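PDB 2W4E: MutT/nudix family protein from Deinococcus radiodurans, which probably hydrolyses ADP-ribose, with magnesium as cofactor, this chain being its Nudix domain without the N-terminal part. Local coordinates for residues Met117-Glu122 and Gln134-Leu139; Gly121-Gln124 and Ser128-Thr131; Glu57-Ala62 and Ile104-Leu109; Ala49-Glu54 and Ser64-Leu69; Gln24-Leu29 and Ile33-Ala38. All coordinates share one frame; numbering follows the deposited sequence.

Within this Nudix fold interaction 5 comes first along the chain, then interactions 4 and 3 interleaved, then interactions 1 and 2 from a shared stretch. Interactions 3 and 4 alternate their segments and share helix 47-59, their centres about 14 Å apart. Interactions 1 and 2 lie about 8 Å apart, share Gly121 and Glu122, and join helix 126-141 to helix 111-120 and the loop after it. Interaction 5, a hairpin, touches both groups: Ala38 N probably bonds to Glu58 OE2 of interaction 3, and Ile36 N to Ser128 OG of interaction 2. This is consistent with the alpha-beta-alpha sandwich of Nudix proteins; interactions 1, 2 and 5 also reach the second subunit.

Interaction 1: residues Met117-Glu122 and Gln134-Leu139; sequences MLEAGE and QARGEL
Glu119 OE2 takes two hydrogen bonds from Arg136, a salt bridge between consecutive helices of the Nudix fold, 111-120 and 126-141. The guanidinium of Arg136 comes end-on: its NH1 and NH2 both reach that one oxygen, each at 2.7 Å from Glu119 OE2, and the oxygen lies at the guanidinium edge, near its plane. Two donors sharing one acceptor bend the bonds, with N-H...O angles of 139° for NH2 and 137° for NH1. The carboxylate is turned 39° against the guanidinium; NH1 meets OE2 on the anti side, whereas NH2 approaches from above the carboxylate plane, and OE1 has no part in this grip. Arg136 gets there by an extended chain whose CG lies anti to the backbone N, passing Tyr115 and Leu145 on its way. It meets the Glu119 side chain at about a right angle. The pair lies at the protein surface, while on the inner side of the same helix Leu118 packs on Ser129, Leu132 and Trp133 of helix 126-141. Just past Glu119 the helix ends in a Schellman motif, where the positive phi of Gly121 would press a CB against the preceding carbonyl oxygen. There Glu122 N bonds to Met117 O at 3.0 Å, and Gly121 N to Leu118 O at 3.2 Å.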
# COMPACT_ATOMS: atom_id res chain seq x y z
N MET A 117 -9.95 9.11 7.45
CA MET A 117 -9.67 9.32 6.03
C MET A 117 -9.22 8.03 5.33
O MET A 117 -9.76 7.67 4.29
CB MET A 117 -8.65 10.42 5.82
CG MET A 117 -9.16 11.81 6.19
SD MET A 117 -7.77 13.01 6.40
CE MET A 117 -7.37 13.29 4.69
N LEU A 118 -8.23 7.36 5.90
CA LEU A 118 -7.71 6.09 5.36
C LEU A 118 -8.84 5.05 5.09
O LEU A 118 -8.93 4.50 4.02
CB LEU A 118 -6.68 5.51 6.32
CG LEU A 118 -5.89 4.26 5.87
CD1 LEU A 118 -5.11 4.52 4.58
CD2 LEU A 118 -4.98 3.70 6.99
N GLU A 119 -9.70 4.84 6.08
CA GLU A 119 -10.71 3.81 6.01
C GLU A 119 -11.78 4.19 4.97
O GLU A 119 -12.24 3.33 4.21
CB GLU A 119 -11.30 3.59 7.39
CG GLU A 119 -10.36 2.82 8.29
CD GLU A 119 -10.97 2.49 9.61
OE1 GLU A 119 -12.09 2.99 9.87
OE2 GLU A 119 -10.33 1.73 10.40
N ALA A 120 -12.06 5.49 4.88
CA ALA A 120 -13.04 6.00 3.93
C ALA A 120 -12.55 5.98 2.47
O ALA A 120 -13.33 6.20 1.55
CB ALA A 120 -13.45 7.42 4.32
N GLY A 121 -11.27 5.72 2.24
CA GLY A 121 -10.76 5.85 0.86
C GLY A 121 -10.29 7.23 0.44
O GLY A 121 -9.88 7.44 -0.71
N GLU A 122 -10.27 8.18 1.36
CA GLU A 122 -9.92 9.57 1.01
C GLU A 122 -8.42 9.81 0.80
O GLU A 122 -8.00 10.83 0.27
CB GLU A 122 -10.48 10.55 2.07
CG GLU A 122 -12.00 10.52 2.21
CD GLU A 122 -12.49 11.25 3.47
OE1 GLU A 122 -11.75 12.08 4.04
OE2 GLU A 122 -13.62 10.98 3.91
N GLN A 134 0.46 -0.14 7.66
CA GLN A 134 1.52 -0.91 8.34
C GLN A 134 1.88 -0.31 9.71
O GLN A 134 2.29 -1.05 10.60
CB GLN A 134 2.80 -0.95 7.48
CG GLN A 134 2.73 -1.78 6.17
CD GLN A 134 4.00 -1.52 5.33
OE1 GLN A 134 4.70 -0.53 5.57
NE2 GLN A 134 4.28 -2.36 4.38
N ALA A 135 1.74 1.00 9.89
CA ALA A 135 2.07 1.64 11.18
C ALA A 135 0.97 1.51 12.25
O ALA A 135 1.19 1.82 13.42
CB ALA A 135 2.36 3.14 10.94
N ARG A 136 -0.21 1.07 11.84
CA ARG A 136 -1.43 1.19 12.68
C ARG A 136 -1.32 0.38 13.97
O ARG A 136 -1.69 0.87 15.04
CB ARG A 136 -2.67 0.77 11.88
CG ARG A 136 -3.99 1.03 12.60
CD ARG A 136 -5.18 0.63 11.71
NE ARG A 136 -6.38 1.25 12.28
CZ ARG A 136 -7.51 1.51 11.64
NH1 ARG A 136 -7.66 1.22 10.35
NH2 ARG A 136 -8.51 2.07 12.32
N GLY A 137 -0.80 -0.85 13.87
CA GLY A 137 -0.63 -1.73 15.06
C GLY A 137 0.27 -1.07 16.10
O GLY A 137 -0.11 -0.94 17.29
N GLU A 138 1.44 -0.62 15.66
CA GLU A 138 2.35 0.19 16.52
C GLU A 138 1.68 1.40 17.20
O GLU A 138 1.85 1.62 18.40
CB GLU A 138 3.57 0.63 15.69
CG GLU A 138 4.72 1.17 16.48
CD GLU A 138 5.44 0.13 17.38
OE1 GLU A 138 5.82 -0.98 16.93
OE2 GLU A 138 5.65 0.45 18.56
N LEU A 139 0.94 2.21 16.44
CA LEU A 139 0.35 3.41 17.05
C LEU A 139 -0.74 3.08 18.08
O LEU A 139 -0.96 3.81 19.08
CB LEU A 139 -0.19 4.34 15.95
CG LEU A 139 0.92 4.90 15.01
CD1 LEU A 139 0.28 5.52 13.76
CD2 LEU A 139 1.72 5.94 15.77

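Interaction 2: residues Gly121-Gln124 and Ser128-Thr131; sequences GEIQ and SSLT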
# COMPACT_ATOMS: atom_id res chain seq x y z
N GLY A 121 -11.27 5.72 2.24
CA GLY A 121 -10.76 5.85 0.86
C GLY A 121 -10.29 7.23 0.44
O GLY A 121 -9.88 7.44 -0.71
N GLU A 122 -10.27 8.18 1.36
CA GLU A 122 -9.92 9.57 1.01
C GLU A 122 -8.42 9.81 0.80
O GLU A 122 -8.00 10.83 0.27
CB GLU A 122 -10.48 10.55 2.07
CG GLU A 122 -12.00 10.52 2.21
CD GLU A 122 -12.49 11.25 3.47
OE1 GLU A 122 -11.75 12.08 4.04
OE2 GLU A 122 -13.62 10.98 3.91
N ILE A 123 -7.59 8.86 1.24
CA ILE A 123 -6.14 8.89 0.98
C ILE A 123 -5.86 8.02 -0.27
O ILE A 123 -5.70 6.80 -0.16
CB ILE A 123 -5.31 8.31 2.16
CG1 ILE A 123 -5.78 8.84 3.53
CG2 ILE A 123 -3.80 8.56 1.95
CD1 ILE A 123 -5.03 9.98 4.04
N GLN A 124 -5.81 8.65 -1.44
CA GLN A 124 -5.70 7.91 -2.70
C GLN A 124 -4.23 7.62 -3.01
O GLN A 124 -3.97 6.85 -3.90
CB GLN A 124 -6.30 8.71 -3.86
CG GLN A 124 -7.80 9.08 -3.74
CD GLN A 124 -8.04 10.35 -4.53
OE1 GLN A 124 -7.46 11.38 -4.22
NE2 GLN A 124 -8.82 10.26 -5.61
N SER A 128 1.59 6.09 0.60
CA SER A 128 1.18 6.68 1.88
C SER A 128 0.15 5.85 2.57
O SER A 128 0.25 5.65 3.78
CB SER A 128 0.66 8.13 1.77
OG SER A 128 1.67 8.97 1.20
N SER A 129 -0.85 5.35 1.82
CA SER A 129 -1.90 4.52 2.47
C SER A 129 -1.28 3.24 3.03
O SER A 129 -1.65 2.82 4.11
CB SER A 129 -3.05 4.10 1.52
OG SER A 129 -3.69 5.24 1.01
N LEU A 130 -0.38 2.62 2.27
CA LEU A 130 0.15 1.33 2.73
C LEU A 130 0.97 1.57 4.00
O LEU A 130 0.93 0.79 4.92
CB LEU A 130 1.03 0.66 1.65
CG LEU A 130 1.73 -0.65 2.01
CD1 LEU A 130 0.77 -1.71 2.69
CD2 LEU A 130 2.38 -1.24 0.78
N THR A 131 1.70 2.68 4.06
CA THR A 131 2.54 2.97 5.25
C THR A 131 1.64 3.15 6.47
O THR A 131 1.96 2.68 7.58
CB THR A 131 3.42 4.19 4.99
OG1 THR A 131 4.25 3.91 3.87
CG2 THR A 131 4.34 4.54 6.22
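The flat group that takes part is the peptide carbonyl of Ile123: Ser129 OG lies beyond the oxygen and well out of the carbonyl plane, 2.8 Å from Ile123 O. No ring, carboxylate or guanidinium joins the two segments. The hydroxyl of Ser129 has its hydrogen-bond partner outside them, in Asp125 O, one helical turn back. Its torsion explains this: OG lies beside the backbone N and anti to the carbonyl carbon (chi1 -60°), a setting that turns it back toward the start of the helix and the loop. The rest of the contact is made by the methyl branch of Ile123. CG2 of Ile123 comes alongside the hydroxyl, 3.5 Å from Ser129 OG, and Ile123 CG2 only grazes the neighbouring serine at 4.5 Å from Ser128 CB. The other branch faces the preceding helix, where Ile123 CG1 packs against the backbone at Leu118 and the side chain also touches Met117. Ser129 CB in turn meets the end of the Leu118 side chain, so Leu118 touches both Ile123 and Ser129. Ser128 directs its OG elsewhere, to Asp125 OD2 and Ile36 N, tying the first turn of the helix to the chain beside strand 31-35. Ser129 also packs on Leu130 of the second subunit. The contact ties the short loop between helices 111-120 and 126-141 of the Nudix domain to the first turns of the second helix.

Interaction 3: residues Glu57-Ala62 and Ile104-Leu109; sequences EEVGGA and IERVVL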
# COMPACT_ATOMS: atom_id res chain seq x y z
N GLU A 57 14.15 18.39 5.66
CA GLU A 57 13.98 19.19 4.45
C GLU A 57 12.52 19.42 4.04
O GLU A 57 12.15 20.53 3.65
CB GLU A 57 14.78 18.59 3.29
CG GLU A 57 16.25 18.45 3.59
CD GLU A 57 17.09 17.88 2.40
OE1 GLU A 57 18.31 18.16 2.40
OE2 GLU A 57 16.55 17.17 1.51
N GLU A 58 11.67 18.40 4.16
CA GLU A 58 10.30 18.54 3.66
C GLU A 58 9.35 19.24 4.62
O GLU A 58 8.48 19.96 4.16
CB GLU A 58 9.68 17.19 3.21
CG GLU A 58 9.89 16.90 1.75
CD GLU A 58 8.87 15.93 1.18
OE1 GLU A 58 8.53 16.06 -0.02
OE2 GLU A 58 8.40 15.03 1.91
N VAL A 59 9.47 19.01 5.93
CA VAL A 59 8.50 19.56 6.88
C VAL A 59 9.14 20.27 8.06
O VAL A 59 8.43 20.72 8.96
CB VAL A 59 7.51 18.48 7.46
CG1 VAL A 59 6.52 17.99 6.41
CG2 VAL A 59 8.27 17.33 8.14
N GLY A 60 10.46 20.33 8.05
CA GLY A 60 11.25 20.97 9.12
C GLY A 60 11.12 20.17 10.40
O GLY A 60 10.95 20.73 11.47
N GLY A 61 11.16 18.85 10.29
CA GLY A 61 10.84 17.98 11.43
C GLY A 61 12.07 17.29 11.93
O GLY A 61 13.02 17.13 11.18
N ALA A 62 12.08 16.88 13.22
CA ALA A 62 13.06 15.93 13.76
C ALA A 62 12.32 14.94 14.64
O ALA A 62 11.33 15.28 15.24
CB ALA A 62 14.10 16.66 14.59
N ILE A 104 4.72 22.34 -1.93
CA ILE A 104 4.42 21.58 -0.71
C ILE A 104 3.71 22.46 0.33
O ILE A 104 4.07 23.59 0.51
CB ILE A 104 5.71 20.93 -0.09
CG1 ILE A 104 6.20 19.78 -0.99
CG2 ILE A 104 5.45 20.40 1.32
CD1 ILE A 104 7.63 19.31 -0.68
N GLU A 105 2.66 21.92 0.96
CA GLU A 105 2.02 22.55 2.10
C GLU A 105 1.93 21.53 3.24
O GLU A 105 1.39 20.44 3.09
CB GLU A 105 0.63 23.05 1.74
CG GLU A 105 -0.21 23.43 2.96
CD GLU A 105 -1.71 23.52 2.68
OE1 GLU A 105 -2.47 23.87 3.61
OE2 GLU A 105 -2.16 23.22 1.56
N ARG A 106 2.45 21.91 4.39
CA ARG A 106 2.37 21.07 5.56
C ARG A 106 0.98 21.06 6.19
O ARG A 106 0.35 22.12 6.34
CB ARG A 106 3.41 21.49 6.56
CG ARG A 106 3.66 20.45 7.64
CD ARG A 106 3.84 21.15 8.93
NE ARG A 106 5.20 21.59 9.05
CZ ARG A 106 5.59 22.68 9.72
NH1 ARG A 106 4.70 23.47 10.31
NH2 ARG A 106 6.87 22.95 9.79
N VAL A 107 0.53 19.87 6.57
CA VAL A 107 -0.82 19.65 7.07
C VAL A 107 -0.71 18.77 8.31
O VAL A 107 -0.45 17.57 8.19
CB VAL A 107 -1.73 18.96 5.97
CG1 VAL A 107 -3.06 18.48 6.56
CG2 VAL A 107 -2.00 19.91 4.78
N VAL A 108 -0.96 19.32 9.49
CA VAL A 108 -0.93 18.53 10.74
C VAL A 108 -2.33 18.16 11.22
O VAL A 108 -3.13 19.03 11.53
CB VAL A 108 -0.14 19.31 11.85
CG1 VAL A 108 -0.17 18.55 13.20
CG2 VAL A 108 1.30 19.53 11.41
N LEU A 109 -2.64 16.87 11.27
CA LEU A 109 -3.96 16.39 11.67
C LEU A 109 -3.90 15.38 12.78
O LEU A 109 -3.00 14.54 12.79
CB LEU A 109 -4.64 15.71 10.47
CG LEU A 109 -4.96 16.56 9.24
CD1 LEU A 109 -5.24 15.65 8.05
CD2 LEU A 109 -6.17 17.41 9.55
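The carbonyl of Val59, near the end of helix 47-59, accepts from an arginine side chain where the helix gives way to strand 61-62. Arg106 NH2 bonds to Val59 O at 2.8 Å, fairly straight at 157°, and Arg106 NE adds a weak bond to the same Val59 O. The oxygen sits near the guanidinium plane, but the donor stands 35° above the carbonyl plane. Bends at chi2 and chi3 (-84°) curl the arginine chain back to reach it, leaving Arg106 CG against Val59 CG1 at 4.0 Å. NH2 also has a weak bond to Gly94 O. A positive group at the carbonyl end of a helix would probably be favourable to the helix dipole. Two residues earlier on the strand, Ile104 CD1 rests 3.4 Å from Glu58 OE1, the two side chains crossing at about a right angle; the other oxygen, Glu58 OE2, bonds to Ala38 N. After Val59 the chain turns at Gly60, whose phi is positive. Helix 47-59 belongs to residues 39-60, which fit the Nudix box, and the contact lays the end of that helix on strand 104-110, as in the Nudix fold.

Interaction 4: residues Ala49-Glu54 and Ser64-Leu69; sequences AAAARE and SEWVPL
With chi1 -70° and chi2 92°, Trp66 swings its indole off strand 65-68 toward the helix residues Ala51 and Ala52, CG beside the backbone N and anti to the carbonyl carbon. The six-membered ring does the touching. Trp66 CZ3 lies 3.6 Å from Ala51 CB, and the neighbouring CH2 of Trp66 is 3.7 Å from the carbonyl carbon C of Ala51. Further round the ring, Trp66 CZ2 comes to 3.9 Å from Ala52 CA and to 4.2 Å from Ala52 CB. The approach is oblique. Helix 47-59 carries the Nudix box, and alanines on this flank let a bulky ring come down on the backbone itself. The Trp66 side chain also packs on Ile10, Leu86 and Ala88 of the sheet, wedged between sheet and helix; Ala51 also rests on Val8 and Ile10. Replacing Trp66 by an alanine here would probably open a gap between helix 47-59 and strand 65-68, leaving Ala51 and Ala52 without their partner. With no hydrogen bond between the two segments, the contact is apolar, holding by close fit and by shielding the Ala51 methyl and part of the ring from water.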
# COMPACT_ATOMS: atom_id res chain seq x y z
N ALA A 49 19.68 7.70 7.61
CA ALA A 49 20.15 9.07 7.34
C ALA A 49 19.33 9.78 6.27
O ALA A 49 19.05 10.99 6.40
CB ALA A 49 21.64 9.07 6.95
N ALA A 50 18.96 9.07 5.21
CA ALA A 50 18.04 9.62 4.21
C ALA A 50 16.71 10.05 4.89
O ALA A 50 16.16 11.14 4.62
CB ALA A 50 17.75 8.58 3.13
N ALA A 51 16.22 9.19 5.77
CA ALA A 51 14.94 9.45 6.49
C ALA A 51 14.96 10.76 7.29
O ALA A 51 14.11 11.61 7.08
CB ALA A 51 14.51 8.24 7.35
N ALA A 52 15.97 10.97 8.14
CA ALA A 52 16.10 12.21 8.91
C ALA A 52 16.25 13.45 8.01
O ALA A 52 15.58 14.48 8.22
CB ALA A 52 17.24 12.11 9.90
N ARG A 53 17.07 13.33 6.96
CA ARG A 53 17.27 14.40 6.02
C ARG A 53 15.96 14.86 5.38
O ARG A 53 15.64 16.05 5.35
CB ARG A 53 18.29 13.99 4.91
CG ARG A 53 18.51 15.16 3.98
CD ARG A 53 19.32 14.94 2.70
NE ARG A 53 19.20 13.60 2.16
CZ ARG A 53 18.23 13.20 1.36
NH1 ARG A 53 17.26 14.05 1.00
NH2 ARG A 53 18.22 11.95 0.92
N GLU A 54 15.19 13.90 4.89
CA GLU A 54 13.93 14.15 4.25
C GLU A 54 12.91 14.78 5.19
O GLU A 54 12.18 15.74 4.82
CB GLU A 54 13.37 12.79 3.75
CG GLU A 54 12.43 12.90 2.55
CD GLU A 54 13.03 13.71 1.40
OE1 GLU A 54 14.04 13.29 0.79
OE2 GLU A 54 12.50 14.78 1.10
N SER A 64 12.16 11.81 17.75
CA SER A 64 12.78 11.22 18.94
C SER A 64 13.08 9.75 18.76
O SER A 64 14.08 9.23 19.33
CB SER A 64 11.85 11.42 20.16
OG SER A 64 10.87 10.42 20.21
N GLU A 65 12.24 9.05 17.97
CA GLU A 65 12.36 7.57 17.79
C GLU A 65 11.94 7.18 16.36
O GLU A 65 11.01 7.77 15.79
CB GLU A 65 11.48 6.80 18.80
CG GLU A 65 11.60 5.26 18.70
CD GLU A 65 10.61 4.50 19.54
OE1 GLU A 65 9.88 5.11 20.34
OE2 GLU A 65 10.55 3.26 19.45
N TRP A 66 12.60 6.17 15.80
CA TRP A 66 12.32 5.67 14.44
C TRP A 66 11.96 4.20 14.51
O TRP A 66 12.64 3.43 15.16
CB TRP A 66 13.57 5.82 13.55
CG TRP A 66 13.91 7.23 13.21
CD1 TRP A 66 14.75 8.08 13.88
CD2 TRP A 66 13.39 7.98 12.10
NE1 TRP A 66 14.77 9.30 13.26
CE2 TRP A 66 13.94 9.27 12.17
CE3 TRP A 66 12.47 7.68 11.09
CZ2 TRP A 66 13.66 10.26 11.23
CZ3 TRP A 66 12.21 8.67 10.12
CH2 TRP A 66 12.79 9.94 10.21
N VAL A 67 10.88 3.80 13.85
CA VAL A 67 10.44 2.40 13.82
C VAL A 67 10.36 1.98 12.34
O VAL A 67 9.50 2.49 11.59
CB VAL A 67 9.06 2.18 14.50
CG1 VAL A 67 8.62 0.66 14.44
CG2 VAL A 67 9.08 2.66 15.96
N PRO A 68 11.28 1.09 11.88
CA PRO A 68 11.24 0.68 10.48
C PRO A 68 10.06 -0.22 10.21
O PRO A 68 9.68 -1.00 11.06
CB PRO A 68 12.58 -0.10 10.26
CG PRO A 68 13.43 0.20 11.45
CD PRO A 68 12.43 0.50 12.60
N LEU A 69 9.48 -0.12 9.03
CA LEU A 69 8.29 -0.95 8.68
C LEU A 69 8.63 -1.73 7.42
O LEU A 69 9.63 -1.42 6.78
CB LEU A 69 7.10 -0.05 8.42
CG LEU A 69 6.60 0.69 9.65
CD1 LEU A 69 5.64 1.79 9.16
CD2 LEU A 69 5.96 -0.24 10.67

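Interaction 5: residues Gln24-Leu29 and Ile33-Ala38; sequences QFRYPL and ITEIVA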
# COMPACT_ATOMS: atom_id res chain seq x y z
N GLN A 24 1.08 17.96 -1.79
CA GLN A 24 2.09 18.22 -2.77
C GLN A 24 1.46 18.19 -4.16
O GLN A 24 0.73 17.27 -4.47
CB GLN A 24 3.13 17.11 -2.69
CG GLN A 24 4.31 17.36 -3.58
CD GLN A 24 5.52 16.58 -3.11
OE1 GLN A 24 5.40 15.43 -2.62
NE2 GLN A 24 6.69 17.16 -3.30
N PHE A 25 1.75 19.21 -4.96
CA PHE A 25 1.34 19.22 -6.37
C PHE A 25 1.99 18.04 -7.09
O PHE A 25 3.19 17.79 -6.94
CB PHE A 25 1.77 20.53 -7.06
CG PHE A 25 1.26 20.66 -8.48
CD1 PHE A 25 -0.06 20.99 -8.73
CD2 PHE A 25 2.10 20.43 -9.57
CE1 PHE A 25 -0.56 21.09 -10.05
CE2 PHE A 25 1.62 20.52 -10.91
CZ PHE A 25 0.29 20.86 -11.13
N ARG A 26 1.20 17.29 -7.84
CA ARG A 26 1.73 16.23 -8.66
C ARG A 26 1.33 16.42 -10.11
O ARG A 26 0.14 16.40 -10.46
CB ARG A 26 1.25 14.85 -8.16
CG ARG A 26 1.73 14.50 -6.73
CD ARG A 26 3.26 14.63 -6.60
NE ARG A 26 3.76 13.78 -5.51
CZ ARG A 26 5.05 13.57 -5.27
NH1 ARG A 26 5.95 14.13 -6.05
NH2 ARG A 26 5.44 12.76 -4.29
N TYR A 27 2.33 16.53 -10.97
CA TYR A 27 2.07 16.79 -12.38
C TYR A 27 1.15 15.78 -13.08
O TYR A 27 0.30 16.17 -13.91
CB TYR A 27 3.41 16.93 -13.12
CG TYR A 27 3.27 17.29 -14.57
CD1 TYR A 27 3.07 18.62 -14.96
CD2 TYR A 27 3.37 16.31 -15.56
CE1 TYR A 27 2.97 18.96 -16.33
CE2 TYR A 27 3.29 16.63 -16.91
CZ TYR A 27 3.08 17.95 -17.28
OH TYR A 27 2.98 18.25 -18.62
N PRO A 28 1.28 14.47 -12.76
CA PRO A 28 0.33 13.63 -13.47
C PRO A 28 -1.13 13.86 -13.09
O PRO A 28 -2.02 13.40 -13.81
CB PRO A 28 0.78 12.20 -13.11
CG PRO A 28 2.30 12.38 -12.84
CD PRO A 28 2.32 13.68 -12.08
N LEU A 29 -1.37 14.55 -11.97
CA LEU A 29 -2.74 14.87 -11.55
C LEU A 29 -3.17 16.29 -11.97
O LEU A 29 -4.35 16.55 -12.02
CB LEU A 29 -2.92 14.74 -10.02
CG LEU A 29 -2.48 13.47 -9.29
CD1 LEU A 29 -3.05 13.42 -7.78
CD2 LEU A 29 -2.86 12.20 -10.05
N ILE A 33 -2.11 16.42 -3.76
CA ILE A 33 -2.62 15.20 -3.14
C ILE A 33 -1.95 15.05 -1.77
O ILE A 33 -0.79 15.43 -1.59
CB ILE A 33 -2.43 13.94 -4.06
CG1 ILE A 33 -2.92 12.67 -3.35
CG2 ILE A 33 -0.98 13.83 -4.55
CD1 ILE A 33 -3.14 11.43 -4.24
N THR A 34 -2.73 14.54 -0.81
CA THR A 34 -2.29 14.31 0.56
C THR A 34 -1.33 13.11 0.60
O THR A 34 -1.68 11.98 0.14
CB THR A 34 -3.51 14.03 1.49
OG1 THR A 34 -4.38 15.16 1.42
CG2 THR A 34 -3.07 13.90 2.93
N GLU A 35 -0.13 13.36 1.12
CA GLU A 35 0.92 12.35 1.20
C GLU A 35 1.62 12.41 2.55
O GLU A 35 1.55 13.43 3.26
CB GLU A 35 1.97 12.59 0.11
CG GLU A 35 1.40 12.53 -1.31
CD GLU A 35 2.44 12.88 -2.36
OE1 GLU A 35 3.35 13.69 -2.06
OE2 GLU A 35 2.34 12.35 -3.48
N ILE A 36 2.29 11.32 2.91
CA ILE A 36 3.32 11.40 3.99
C ILE A 36 4.65 11.93 3.40
O ILE A 36 4.71 12.22 2.20
CB ILE A 36 3.49 10.04 4.75
CG1 ILE A 36 3.99 8.93 3.81
CG2 ILE A 36 2.16 9.62 5.47
CD1 ILE A 36 4.46 7.63 4.61
N VAL A 37 5.68 12.10 4.23
CA VAL A 37 6.98 12.60 3.79
C VAL A 37 7.69 11.53 2.98
O VAL A 37 7.60 10.36 3.33
CB VAL A 37 7.85 13.02 5.03
CG1 VAL A 37 9.28 13.39 4.61
CG2 VAL A 37 7.18 14.21 5.74
N ALA A 38 8.40 11.92 1.92
CA ALA A 38 9.13 10.93 1.15
C ALA A 38 10.17 11.57 0.25
O ALA A 38 10.05 12.75 -0.10
CB ALA A 38 8.15 10.09 0.27
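Gln24 and Ile33 form the hydrogen-bonded antiparallel pair of a beta hairpin, strands 18-26 and 31-35, with Gln24 N to Ile33 O at 3.2 Å and Ile33 N to Gln24 O at 3.0 Å. The packed side lies over Ile33: Ile33 CG2 meets Arg26 CG at 3.5 Å, while the Leu29 side chain crosses that of Ile33 at about a right angle, Leu29 CD1 touching Ile33 CB at 3.8 Å. Looser is the side of Phe25, which points away and is exposed. Tyr73 of the second subunit packs on Leu29 and Ile33, and Ser77 of that subunit on Arg26. On the same face as Ile33, Arg26 bends at chi2 (-53°) and turns its side-on edge to the buried carboxylate of Glu35, whose plane is turned 67° against the guanidinium. A leucine in place of Arg26 would probably leave the buried Glu35 carboxylate without its charged mate. Both hydrogen bonds of the salt bridge go to one oxygen, on its syn side: Arg26 NE lies 2.9 Å from Glu35 OE2 and nearly straight on it, Arg26 NH2 3.2 Å from the same Glu35 OE2 and more bent.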